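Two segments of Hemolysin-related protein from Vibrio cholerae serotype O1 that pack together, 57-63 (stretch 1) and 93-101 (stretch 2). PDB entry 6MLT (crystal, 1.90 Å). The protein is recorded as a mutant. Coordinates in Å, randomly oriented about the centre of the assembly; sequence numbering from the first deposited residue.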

# COMPACT_ATOMS: atom_id res chain seq x y z
N ILE A 57 -15.68 9.29 13.42
CA ILE A 57 -14.69 10.23 12.91
C ILE A 57 -14.05 10.96 14.08
O ILE A 57 -14.74 11.41 15.00
N ILE A 58 -12.72 11.06 14.05
CA ILE A 58 -11.96 11.85 15.02
C ILE A 58 -11.30 13.01 14.29
O ILE A 58 -10.61 12.81 13.29
N VAL A 59 -11.49 14.22 14.83
CA VAL A 59 -10.89 15.43 14.30
C VAL A 59 -10.39 16.27 15.47
O VAL A 59 -10.73 16.03 16.63
N VAL A 60 -9.58 17.27 15.14
CA VAL A 60 -9.10 18.26 16.10
C VAL A 60 -9.61 19.62 15.63
O VAL A 60 -9.35 20.02 14.49
N THR A 61 -10.34 20.32 16.50
CA THR A 61 -10.94 21.60 16.15
C THR A 61 -10.18 22.76 16.79
O THR A 61 -9.66 22.64 17.90
N PHE A 62 -10.12 23.88 16.07
CA PHE A 62 -9.49 25.10 16.56
C PHE A 62 -10.38 26.31 16.28
O PHE A 62 -11.33 26.24 15.50
N GLU A 63 -10.04 27.42 16.93
CA GLU A 63 -10.80 28.66 16.83
C GLU A 63 -10.12 29.62 15.86
O GLU A 63 -8.90 29.79 15.90
N ILE A 93 -6.40 18.63 24.61
CA ILE A 93 -5.76 19.47 23.61
C ILE A 93 -4.75 18.63 22.82
O ILE A 93 -3.92 17.92 23.41
N ALA A 94 -4.83 18.71 21.50
CA ALA A 94 -3.84 18.14 20.61
C ALA A 94 -3.48 19.19 19.57
O ALA A 94 -4.22 20.15 19.34
N ASP A 95 -2.33 19.01 18.92
CA ASP A 95 -2.01 19.91 17.83
C ASP A 95 -3.07 19.80 16.74
O ASP A 95 -3.56 18.70 16.44
N ALA A 96 -3.47 20.94 16.19
CA ALA A 96 -4.55 20.98 15.22
C ALA A 96 -4.09 20.78 13.79
O ALA A 96 -4.93 20.70 12.89
N ARG A 97 -2.78 20.68 13.55
CA ARG A 97 -2.24 20.56 12.20
C ARG A 97 -1.98 19.12 11.78
O ARG A 97 -1.85 18.86 10.58
N TYR A 98 -1.89 18.20 12.72
CA TYR A 98 -1.58 16.80 12.43
C TYR A 98 -2.70 15.91 12.94
O TYR A 98 -3.18 16.08 14.07
N ALA A 99 -3.12 14.97 12.12
CA ALA A 99 -4.12 14.02 12.57
C ALA A 99 -3.53 13.15 13.68
O ALA A 99 -2.36 12.76 13.61
N PRO A 100 -4.30 12.84 14.71
CA PRO A 100 -3.86 11.81 15.66
C PRO A 100 -3.87 10.44 15.02
O PRO A 100 -4.17 10.31 13.83
N ALA A 101 -3.51 9.41 15.78
CA ALA A 101 -3.52 8.03 15.32
C ALA A 101 -4.26 7.18 16.33
O ALA A 101 -4.24 7.47 17.53

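No direct hydrogen bond joins these two stretches; the one polar link is a water that donates to both Val-60 O and Ala-96 O, at 2.7 Å each, and so ties the strand's backbone to that of the loop. The side chains otherwise meet by apolar packing, with Val-60 CG1 also lying against the backbone oxygens Ala-94 O and Asp-95 O. The strand obeys simple alternation: Ile-58, Val-60 and Phe-62 point toward the second stretch, from which Ala-94, Ala-96 and Pro-100 point back, while Val-59 and Thr-61 point away.

Val-60 is the centre, with the largest covered area. In its t rotamer (chi1 -175°) its two methyls share Ala-94, while CG1 also reaches Ala-96 and CG2 also reaches Pro-100. Val-60 CG1 lies 3.6 Å from Ala-94 O and 4.1 Å from Ala-96 CB; Val-60 CG2 sits 4.0 Å from Pro-100 CD and 4.4 Å from Ala-94 CB. The backbones come close here, with Val-60 CA and Ala-96 CA 5.4 Å apart, and the residue facing Val-60 at that point is an alanine, whose side chain is a single methyl.

The flanking residues extend the packing. Ile-58 (m, t) brings CG2 to 4.0 Å from Pro-100 CG, and Phe-62, chi1 p, places CD1 3.9 Å from Ala-96 CB, which meets the ring obliquely.

The loop keeps its charges off the contact. Asp-95 and Arg-97 both point away and pair in a salt bridge, Arg-97 NH2 to Asp-95 OD1 at 2.8 Å, while Asp-95 OD2 accepts from Arg-97 NE and backbone N, each at 3.0 Å, bracing the turn around Ala-96.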

# COMPACT_ATOMS: atom_id res chain seq x y z
CB ILE A 57 -15.33 11.22 11.92
CG1 ILE A 57 -15.63 10.53 10.58
CG2 ILE A 57 -14.39 12.41 11.66
CD1 ILE A 57 -16.85 9.66 10.56
CB ILE A 58 -10.90 10.99 15.74
CG1 ILE A 58 -11.56 9.91 16.58
CG2 ILE A 58 -10.01 11.89 16.62
CD1 ILE A 58 -10.61 8.82 17.03
CB VAL A 59 -11.88 16.25 13.43
CG1 VAL A 59 -12.26 15.46 12.20
CG2 VAL A 59 -13.12 16.62 14.23
CB VAL A 60 -7.57 18.25 16.22
CG1 VAL A 60 -7.11 19.21 17.32
CG2 VAL A 60 -7.05 16.82 16.48
CB THR A 61 -12.41 21.66 16.60
OG1 THR A 61 -12.51 21.54 18.03
CG2 THR A 61 -13.21 20.54 15.96
CB PHE A 62 -8.10 25.32 15.94
CG PHE A 62 -8.11 25.50 14.46
CD1 PHE A 62 -8.06 24.40 13.61
CD2 PHE A 62 -8.15 26.77 13.89
CE1 PHE A 62 -8.06 24.56 12.24
CE2 PHE A 62 -8.16 26.93 12.52
CZ PHE A 62 -8.11 25.83 11.69
CB GLU A 63 -10.94 29.34 18.19
CG GLU A 63 -11.71 30.66 18.15
CD GLU A 63 -11.60 31.47 19.43
OE1 GLU A 63 -10.76 31.12 20.30
OE2 GLU A 63 -12.34 32.46 19.56
CB ILE A 93 -5.07 20.68 24.26
CG1 ILE A 93 -6.10 21.57 24.98
CG2 ILE A 93 -4.31 21.50 23.21
CD1 ILE A 93 -7.12 22.20 24.05
CB ALA A 94 -4.35 16.88 19.92
CB ASP A 95 -0.63 19.62 17.25
CG ASP A 95 -0.12 20.76 16.40
OD1 ASP A 95 0.40 21.74 16.99
OD2 ASP A 95 -0.27 20.71 15.17
CB ALA A 96 -5.30 22.32 15.34
CB ARG A 97 -0.94 21.36 12.07
CG ARG A 97 -1.09 22.85 12.34
CD ARG A 97 0.25 23.52 12.58
NE ARG A 97 0.79 23.17 13.89
CZ ARG A 97 1.83 23.77 14.45
NH1 ARG A 97 2.46 24.75 13.82
NH2 ARG A 97 2.24 23.38 15.65
CB TYR A 98 -0.25 16.38 13.07
CG TYR A 98 0.96 17.11 12.52
CD1 TYR A 98 1.66 16.61 11.43
CD2 TYR A 98 1.41 18.28 13.12
CE1 TYR A 98 2.78 17.26 10.94
CE2 TYR A 98 2.53 18.95 12.63
CZ TYR A 98 3.21 18.43 11.54
OH TYR A 98 4.31 19.07 11.04
CB ALA A 99 -4.58 13.13 11.42
CB PRO A 100 -4.89 11.92 16.81
CG PRO A 100 -6.07 12.57 16.22
CD PRO A 100 -5.61 13.42 15.07
CB ALA A 101 -2.10 7.49 15.13
O HOH W 1 -7.59 20.89 12.64